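Local atomic coordinates of alcohol oxidase (Myceliophthora thermophila, PDB entry 6F74), a protein that binds FAD covalently and probably catalyses oxygen-dependent oxidation of an alcohol substrate, as a VAO-type flavoprotein oxidase. Residues L152-T157 with L173-F178; T157-L162 with P232-I237. All coordinates share one frame; numbering follows the deposited sequence.

Contact 1: residues L152-T157 with L173-F178; sequences LVTSST and LWLHSF. With FAD (flavin-adenine dinucleotide), chain I.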
loop_
_atom_site.group_PDB
_atom_site.type_symbol
_atom_site.label_atom_id
_atom_site.label_comp_id
_atom_site.label_asym_id
_atom_site.label_seq_id
_atom_site.Cartn_x
_atom_site.Cartn_y
_atom_site.Cartn_z
ATOM N N LEU A 152 -15.065 -12.085 -9.472
ATOM C CA LEU A 152 -13.685 -12.066 -9.948
ATOM C C LEU A 152 -12.846 -11.230 -9.003
ATOM O O LEU A 152 -13.145 -10.062 -8.781
ATOM C CB LEU A 152 -13.569 -11.521 -11.376
ATOM C CG LEU A 152 -12.161 -11.534 -11.988
ATOM C CD1 LEU A 152 -11.705 -12.959 -12.246
ATOM C CD2 LEU A 152 -12.136 -10.754 -13.281
ATOM N N VAL A 153 -11.785 -11.835 -8.477
ATOM C CA VAL A 153 -10.847 -11.173 -7.604
ATOM C C VAL A 153 -9.496 -11.064 -8.320
ATOM O O VAL A 153 -8.976 -12.036 -8.830
ATOM C CB VAL A 153 -10.732 -11.921 -6.245
ATOM C CG1 VAL A 153 -9.788 -11.188 -5.313
ATOM C CG2 VAL A 153 -12.117 -12.053 -5.582
ATOM N N THR A 154 -8.929 -9.868 -8.338
ATOM C CA THR A 154 -7.667 -9.615 -9.033
ATOM C C THR A 154 -6.548 -9.478 -8.008
ATOM O O THR A 154 -6.674 -8.730 -7.054
ATOM C CB THR A 154 -7.775 -8.356 -9.929
ATOM O OG1 THR A 154 -8.814 -8.557 -10.907
ATOM C CG2 THR A 154 -6.428 -8.035 -10.653
ATOM N N SER A 155 -5.463 -10.226 -8.208
ATOM C CA SER A 155 -4.277 -10.104 -7.360
ATOM C C SER A 155 -3.026 -10.114 -8.218
ATOM O O SER A 155 -2.837 -11.025 -9.014
ATOM C CB SER A 155 -4.256 -11.229 -6.353
ATOM O OG SER A 155 -3.174 -11.136 -5.458
ATOM N N SER A 156 -2.199 -9.077 -8.084
ATOM C CA SER A 156 -0.824 -9.126 -8.625
ATOM C C SER A 156 0.143 -9.767 -7.646
ATOM O O SER A 156 0.984 -10.552 -8.072
ATOM C CB SER A 156 -0.324 -7.745 -9.002
ATOM O OG SER A 156 -1.050 -7.264 -10.136
ATOM N N THR A 157 0.016 -9.432 -6.352
ATOM C CA THR A 157 0.938 -9.906 -5.308
ATOM C C THR A 157 0.334 -10.326 -3.942
ATOM O O THR A 157 1.020 -10.973 -3.148
ATOM C CB THR A 157 1.999 -8.808 -4.981
ATOM O OG1 THR A 157 1.358 -7.699 -4.333
ATOM C CG2 THR A 157 2.735 -8.340 -6.271
ATOM N N LEU A 173 -8.147 -13.979 -10.365
ATOM C CA LEU A 173 -7.223 -13.743 -11.451
ATOM C C LEU A 173 -5.892 -13.394 -10.837
ATOM O O LEU A 173 -5.676 -12.238 -10.413
ATOM C CB LEU A 173 -7.732 -12.605 -12.336
ATOM C CG LEU A 173 -6.794 -12.206 -13.484
ATOM C CD1 LEU A 173 -6.619 -13.337 -14.486
ATOM C CD2 LEU A 173 -7.366 -10.969 -14.132
ATOM N N TRP A 174 -5.006 -14.381 -10.765
ATOM C CA TRP A 174 -3.648 -14.194 -10.205
ATOM C C TRP A 174 -2.654 -13.829 -11.318
ATOM O O TRP A 174 -2.383 -14.622 -12.218
ATOM C CB TRP A 174 -3.228 -15.479 -9.508
ATOM C CG TRP A 174 -2.005 -15.395 -8.650
ATOM C CD1 TRP A 174 -1.551 -14.303 -7.935
ATOM C CD2 TRP A 174 -1.088 -16.449 -8.388
ATOM N NE1 TRP A 174 -0.398 -14.633 -7.258
ATOM C CE2 TRP A 174 -0.095 -15.944 -7.514
ATOM C CE3 TRP A 174 -1.015 -17.780 -8.789
ATOM C CZ2 TRP A 174 0.958 -16.733 -7.035
ATOM C CZ3 TRP A 174 0.040 -18.570 -8.322
ATOM C CH2 TRP A 174 1.014 -18.032 -7.453
ATOM N N LEU A 175 -2.115 -12.610 -11.249
ATOM C CA LEU A 175 -1.277 -12.057 -12.314
ATOM C C LEU A 175 0.214 -12.191 -12.075
ATOM O O LEU A 175 1.011 -11.702 -12.867
ATOM C CB LEU A 175 -1.668 -10.602 -12.536
ATOM C CG LEU A 175 -3.125 -10.437 -13.011
ATOM C CD1 LEU A 175 -3.487 -8.958 -13.001
ATOM C CD2 LEU A 175 -3.353 -11.039 -14.395
ATOM N N HIS A 176 0.606 -12.898 -11.023
ATOM C CA HIS A 176 2.012 -12.929 -10.571
ATOM C C HIS A 176 2.980 -13.470 -11.632
ATOM O O HIS A 176 4.116 -13.050 -11.695
ATOM C CB HIS A 176 2.094 -13.701 -9.262
ATOM C CG HIS A 176 3.453 -13.738 -8.649
ATOM N ND1 HIS A 176 4.143 -14.909 -8.457
ATOM C CD2 HIS A 176 4.227 -12.754 -8.142
ATOM C CE1 HIS A 176 5.301 -14.642 -7.885
ATOM N NE2 HIS A 176 5.359 -13.350 -7.649
ATOM N N SER A 177 2.534 -14.383 -12.492
ATOM C CA SER A 177 3.372 -14.863 -13.623
ATOM C C SER A 177 3.030 -14.250 -14.982
ATOM O O SER A 177 3.409 -14.800 -16.020
ATOM C CB SER A 177 3.296 -16.387 -13.734
ATOM O OG SER A 177 3.552 -16.993 -12.489
ATOM N N PHE A 178 2.320 -13.125 -15.001
ATOM C CA PHE A 178 1.979 -12.446 -16.242
ATOM C C PHE A 178 3.060 -11.422 -16.465
ATOM O O PHE A 178 2.953 -10.281 -16.012
ATOM C CB PHE A 178 0.577 -11.823 -16.158
ATOM C CG PHE A 178 0.171 -11.085 -17.399
ATOM C CD1 PHE A 178 -0.058 -11.760 -18.591
ATOM C CD2 PHE A 178 0.029 -9.699 -17.380
ATOM C CE1 PHE A 178 -0.423 -11.075 -19.737
ATOM C CE2 PHE A 178 -0.373 -9.013 -18.527
ATOM C CZ PHE A 178 -0.583 -9.706 -19.711
HETATM P PA FAD I . -2.486 -6.696 -4.549
HETATM O O1A FAD I . -3.009 -7.206 -3.209
HETATM O O2A FAD I . -2.049 -7.735 -5.532
HETATM O O5B FAD I . -3.617 -5.788 -5.173
HETATM C C5B FAD I . -3.991 -4.606 -4.521
HETATM C C4B FAD I . -5.273 -4.084 -5.144
HETATM O O4B FAD I . -4.969 -3.751 -6.488
HETATM C C3B FAD I . -6.423 -5.055 -5.220
HETATM O O3B FAD I . -7.632 -4.286 -5.203
HETATM C C2B FAD I . -6.307 -5.671 -6.592
HETATM O O2B FAD I . -7.549 -6.047 -7.200
HETATM C C1B FAD I . -5.732 -4.535 -7.393
HETATM N N9A FAD I . -4.856 -4.906 -8.510
HETATM C C8A FAD I . -3.632 -5.445 -8.424
HETATM N N7A FAD I . -3.097 -5.619 -9.647
HETATM C C5A FAD I . -3.993 -5.173 -10.523
HETATM C C6A FAD I . -4.023 -5.068 -11.981
HETATM N N6A FAD I . -2.935 -5.503 -12.658
HETATM N N1A FAD I . -5.144 -4.555 -12.552
HETATM C C2A FAD I . -6.197 -4.142 -11.799
HETATM N N3A FAD I . -6.223 -4.190 -10.442
HETATM C C4A FAD I . -5.151 -4.691 -9.776
HETATM N N1 FAD I . 2.951 1.289 -0.387
HETATM C C2 FAD I . 3.646 2.441 -0.527
HETATM O O2 FAD I . 3.060 3.445 -1.007
HETATM N N3 FAD I . 4.948 2.537 -0.194
HETATM C C4 FAD I . 5.637 1.509 0.332
HETATM O O4 FAD I . 6.839 1.607 0.657
HETATM C C4X FAD I . 4.947 0.218 0.536
HETATM N N5 FAD I . 5.582 -0.845 1.067
HETATM C C5X FAD I . 4.924 -2.019 1.234
HETATM C C6 FAD I . 5.603 -3.115 1.767
HETATM C C7 FAD I . 4.983 -4.340 1.939
HETATM C C7M FAD I . 5.856 -5.408 2.551
HETATM C C8 FAD I . 3.558 -4.504 1.533
HETATM C C8M FAD I . 2.814 -5.828 1.643
HETATM C C9 FAD I . 2.870 -3.408 1.023
HETATM C C9A FAD I . 3.490 -2.159 0.841
HETATM N N10 FAD I . 2.827 -1.027 0.293
HETATM C C10 FAD I . 3.532 0.175 0.137
HETATM C "C1'" FAD I . 1.384 -1.027 -0.047
HETATM C "C2'" FAD I . 0.953 -1.236 -1.460
HETATM O "O2'" FAD I . 1.058 0.022 -2.124
HETATM C "C3'" FAD I . -0.517 -1.669 -1.482
HETATM O "O3'" FAD I . -0.754 -2.782 -0.601
HETATM C "C4'" FAD I . -0.985 -2.013 -2.889
HETATM O "O4'" FAD I . -2.363 -2.397 -2.854
HETATM C "C5'" FAD I . -0.138 -3.118 -3.500
HETATM O "O5'" FAD I . -0.582 -3.415 -4.812
HETATM P P FAD I . -0.312 -4.910 -5.257
HETATM O O1P FAD I . 1.114 -5.281 -4.960
HETATM O O2P FAD I . -0.840 -5.033 -6.647
HETATM O O3P FAD I . -1.265 -5.685 -4.203
#
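T154 and L175 meet methyl to methyl, T154 CG2 lying 3.9 Å from L175 CD1, and both carbons reach the adenine of FAD. T154 CG2, anti to its backbone N, lies over the purine face at FAD C4A and C5A, while L175 CD1 lies over FAD N6A on the same side, 3.5 Å away. S156 approaches the same base with a polar group: its OG, anti to the carbonyl carbon (chi1 -69°), donates to FAD N7A at 2.7 Å. Further back, L152 and L173 cross obliquely, L152 CD1 resting 4.0 Å from L173 CB. Next to S155, W174 presents CD1 at its ring edge to S155 O, near the ring plane, and H176 CB covers one face of that indole toward the rim. The backbones fix this arrangement as parallel strands running 8° apart. V153 O accepts from L173 N, S155 N donates to L173 O at 3.0 Å with a nearly straight N-H angle of 173°, and S155 O accepts from L175 N. Beyond the strand, T157 N gives FAD O2A a 2.8 Å bond. The pairing lies in the small mixed sheet of an FAD-binding domain consistent with the VAO (PCMH-type) fold, its edge strand leading into the adenine-pyrophosphate site.

Contact 2: residues T157-L162 with P232-I237; sequences TGHDLL and PSPGAI. With FAD (flavin-adenine dinucleotide), chain I.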
loop_
_atom_site.group_PDB
_atom_site.type_symbol
_atom_site.label_atom_id
_atom_site.label_comp_id
_atom_site.label_asym_id
_atom_site.label_seq_id
_atom_site.Cartn_x
_atom_site.Cartn_y
_atom_site.Cartn_z
ATOM N N THR A 157 0.016 -9.432 -6.352
ATOM C CA THR A 157 0.938 -9.906 -5.308
ATOM C C THR A 157 0.334 -10.326 -3.942
ATOM O O THR A 157 1.020 -10.973 -3.148
ATOM C CB THR A 157 1.999 -8.808 -4.981
ATOM O OG1 THR A 157 1.358 -7.699 -4.333
ATOM C CG2 THR A 157 2.735 -8.340 -6.271
ATOM N N GLY A 158 -0.909 -9.964 -3.652
ATOM C CA GLY A 158 -1.478 -10.156 -2.326
ATOM C C GLY A 158 -0.914 -9.271 -1.222
ATOM O O GLY A 158 -1.096 -9.556 -0.039
ATOM N N HIS A 159 -0.296 -8.157 -1.602
ATOM C CA HIS A 159 0.223 -7.208 -0.623
ATOM C C HIS A 159 -0.844 -6.406 0.088
ATOM O O HIS A 159 -0.539 -5.825 1.102
ATOM C CB HIS A 159 1.235 -6.204 -1.260
ATOM C CG HIS A 159 2.659 -6.575 -1.006
ATOM N ND1 HIS A 159 3.311 -6.338 0.206
ATOM C CD2 HIS A 159 3.495 -7.345 -1.745
ATOM C CE1 HIS A 159 4.549 -6.815 0.094
ATOM N NE2 HIS A 159 4.674 -7.444 -1.056
ATOM N N ASP A 160 -2.066 -6.325 -0.449
ATOM C CA ASP A 160 -3.029 -5.377 0.064
ATOM C C ASP A 160 -3.274 -5.496 1.573
ATOM O O ASP A 160 -3.264 -6.610 2.130
ATOM C CB ASP A 160 -4.385 -5.503 -0.622
ATOM C CG ASP A 160 -5.133 -4.208 -0.652
ATOM O OD1 ASP A 160 -4.663 -3.307 -1.360
ATOM O OD2 ASP A 160 -6.167 -4.083 0.033
ATOM N N LEU A 161 -3.498 -4.338 2.186
ATOM C CA LEU A 161 -3.768 -4.214 3.620
ATOM C C LEU A 161 -5.261 -4.186 3.958
ATOM O O LEU A 161 -5.623 -4.397 5.112
ATOM C CB LEU A 161 -3.148 -2.915 4.171
ATOM C CG LEU A 161 -1.624 -2.758 4.304
ATOM C CD1 LEU A 161 -0.900 -2.567 2.978
ATOM C CD2 LEU A 161 -1.345 -1.538 5.186
ATOM N N LEU A 162 -6.102 -3.941 2.944
ATOM C CA LEU A 162 -7.533 -3.699 3.097
ATOM C C LEU A 162 -8.481 -4.792 2.544
ATOM O O LEU A 162 -9.704 -4.581 2.444
ATOM C CB LEU A 162 -7.870 -2.349 2.458
ATOM C CG LEU A 162 -7.673 -1.057 3.256
ATOM C CD1 LEU A 162 -6.227 -0.856 3.650
ATOM C CD2 LEU A 162 -8.136 0.100 2.378
ATOM N N PRO A 232 10.633 -3.357 -2.160
ATOM C CA PRO A 232 10.570 -3.758 -3.575
ATOM C C PRO A 232 9.632 -4.902 -3.935
ATOM O O PRO A 232 9.517 -5.230 -5.122
ATOM C CB PRO A 232 12.028 -4.187 -3.887
ATOM C CG PRO A 232 12.813 -3.786 -2.680
ATOM C CD PRO A 232 11.866 -3.864 -1.557
ATOM N N SER A 233 9.001 -5.515 -2.937
ATOM C CA SER A 233 8.110 -6.668 -3.175
ATOM C C SER A 233 6.718 -6.336 -3.750
ATOM O O SER A 233 6.173 -7.134 -4.526
ATOM C CB SER A 233 7.971 -7.494 -1.899
ATOM O OG SER A 233 7.029 -8.559 -2.070
ATOM N N PRO A 234 6.121 -5.179 -3.383
ATOM C CA PRO A 234 4.810 -4.857 -3.937
ATOM C C PRO A 234 4.791 -4.707 -5.445
ATOM O O PRO A 234 5.806 -4.402 -6.042
ATOM C CB PRO A 234 4.476 -3.542 -3.265
ATOM C CG PRO A 234 5.158 -3.629 -1.964
ATOM C CD PRO A 234 6.468 -4.259 -2.301
ATOM N N GLY A 235 3.619 -4.891 -6.029
ATOM C CA GLY A 235 3.410 -4.776 -7.482
ATOM C C GLY A 235 3.660 -3.379 -7.980
ATOM O O GLY A 235 3.410 -2.390 -7.242
ATOM N N ALA A 236 4.184 -3.282 -9.205
ATOM C CA ALA A 236 4.475 -1.992 -9.822
ATOM C C ALA A 236 3.257 -1.351 -10.471
ATOM O O ALA A 236 3.211 -0.126 -10.551
ATOM C CB ALA A 236 5.577 -2.131 -10.855
ATOM N N ILE A 237 2.286 -2.140 -10.940
ATOM C CA ILE A 237 1.210 -1.584 -11.767
ATOM C C ILE A 237 -0.221 -1.797 -11.249
ATOM O O ILE A 237 -1.173 -1.521 -11.994
ATOM C CB ILE A 237 1.334 -2.018 -13.262
ATOM C CG1 ILE A 237 0.999 -3.498 -13.480
ATOM C CG2 ILE A 237 2.732 -1.702 -13.756
ATOM C CD1 ILE A 237 0.892 -3.859 -14.946
HETATM P PA FAD I . -2.486 -6.696 -4.549
HETATM O O1A FAD I . -3.009 -7.206 -3.209
HETATM O O2A FAD I . -2.049 -7.735 -5.532
HETATM O O5B FAD I . -3.617 -5.788 -5.173
HETATM C C5B FAD I . -3.991 -4.606 -4.521
HETATM C C4B FAD I . -5.273 -4.084 -5.144
HETATM O O4B FAD I . -4.969 -3.751 -6.488
HETATM C C3B FAD I . -6.423 -5.055 -5.220
HETATM O O3B FAD I . -7.632 -4.286 -5.203
HETATM C C2B FAD I . -6.307 -5.671 -6.592
HETATM O O2B FAD I . -7.549 -6.047 -7.200
HETATM C C1B FAD I . -5.732 -4.535 -7.393
HETATM N N9A FAD I . -4.856 -4.906 -8.510
HETATM C C8A FAD I . -3.632 -5.445 -8.424
HETATM N N7A FAD I . -3.097 -5.619 -9.647
HETATM C C5A FAD I . -3.993 -5.173 -10.523
HETATM C C6A FAD I . -4.023 -5.068 -11.981
HETATM N N6A FAD I . -2.935 -5.503 -12.658
HETATM N N1A FAD I . -5.144 -4.555 -12.552
HETATM C C2A FAD I . -6.197 -4.142 -11.799
HETATM N N3A FAD I . -6.223 -4.190 -10.442
HETATM C C4A FAD I . -5.151 -4.691 -9.776
HETATM N N1 FAD I . 2.951 1.289 -0.387
HETATM C C2 FAD I . 3.646 2.441 -0.527
HETATM O O2 FAD I . 3.060 3.445 -1.007
HETATM N N3 FAD I . 4.948 2.537 -0.194
HETATM C C4 FAD I . 5.637 1.509 0.332
HETATM O O4 FAD I . 6.839 1.607 0.657
HETATM C C4X FAD I . 4.947 0.218 0.536
HETATM N N5 FAD I . 5.582 -0.845 1.067
HETATM C C5X FAD I . 4.924 -2.019 1.234
HETATM C C6 FAD I . 5.603 -3.115 1.767
HETATM C C7 FAD I . 4.983 -4.340 1.939
HETATM C C7M FAD I . 5.856 -5.408 2.551
HETATM C C8 FAD I . 3.558 -4.504 1.533
HETATM C C8M FAD I . 2.814 -5.828 1.643
HETATM C C9 FAD I . 2.870 -3.408 1.023
HETATM C C9A FAD I . 3.490 -2.159 0.841
HETATM N N10 FAD I . 2.827 -1.027 0.293
HETATM C C10 FAD I . 3.532 0.175 0.137
HETATM C "C1'" FAD I . 1.384 -1.027 -0.047
HETATM C "C2'" FAD I . 0.953 -1.236 -1.460
HETATM O "O2'" FAD I . 1.058 0.022 -2.124
HETATM C "C3'" FAD I . -0.517 -1.669 -1.482
HETATM O "O3'" FAD I . -0.754 -2.782 -0.601
HETATM C "C4'" FAD I . -0.985 -2.013 -2.889
HETATM O "O4'" FAD I . -2.363 -2.397 -2.854
HETATM C "C5'" FAD I . -0.138 -3.118 -3.500
HETATM O "O5'" FAD I . -0.582 -3.415 -4.812
HETATM P P FAD I . -0.312 -4.910 -5.257
HETATM O O1P FAD I . 1.114 -5.281 -4.960
HETATM O O2P FAD I . -0.840 -5.033 -6.647
HETATM O O3P FAD I . -1.265 -5.685 -4.203
#
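H159 and S233 form the direct polar link between 157-162 and 232-237. H159 NE2 donates to S233 OG at 2.8 Å, with an N-H angle of 172° and the oxygen only 5° out of the ring plane. S233 OG is anti to its own backbone N (chi1 175°), which carries it to the imidazole edge.

Van der Waals contacts make up the rest of the direct touch. P234 CG sits over the centre of the H159 ring, 3.8 Å from its centroid, a CH-pi contact, and the same carbon touches FAD C9A and C5X. The methyl T157 CG2 lies against backbone atoms, G235 N and, more loosely, S233 O.

Hydrogen bonds to the pyrophosphate join the segments through FAD. T157 OG1 and G235 N both donate to FAD O1P, the latter at 2.8 Å. G158 N reaches FAD O2A, and D160 N reaches FAD O1A. T157 OG1 also accepts from H159 N at 3.2 Å, closing an ST turn. Replacing T157 by an alanine would probably leave FAD O1P without its hydroxyl donor and H159 N without that acceptor, loosening the turn, and would open a gap where CG2 met G235.

The covalent link is H159 ND1 to FAD C8M, 1.6 Å long, an 8-alpha-N1-histidyl flavin, with C8M at the imidazole edge. Because ND1 carries the flavin, NE2 is the ring nitrogen left to donate, and S233 OG accepts from it. The tether at one ring nitrogen and the hydrogen bond at the other, with the proline over a face, probably restrict rotation of the imidazole, while the backbone N-H groups and the T157 hydroxyl would offset the pyrophosphate charge.

Both contacts are buried, with centres about 11 Å apart, and they share T157, two residues past the end of strand 152-155. They differ in architecture. Contact 1 is sheet pairing, with 390 Å² buried and three backbone hydrogen bonds across the segments; contact 2 joins two loops, buries 187 Å² and has one direct hydrogen bond, between side chains. Their places along FAD differ likewise: 152-157 with 173-178 spans adenine, ribose and pyrophosphate, whereas 157-162 with 232-237 spans the pyrophosphate and the flavin, where the covalent bond is made; they overlap at the phosphates through T157. Contact 2 also lies closer to the centre of the chain, about 7 Å against 16 Å.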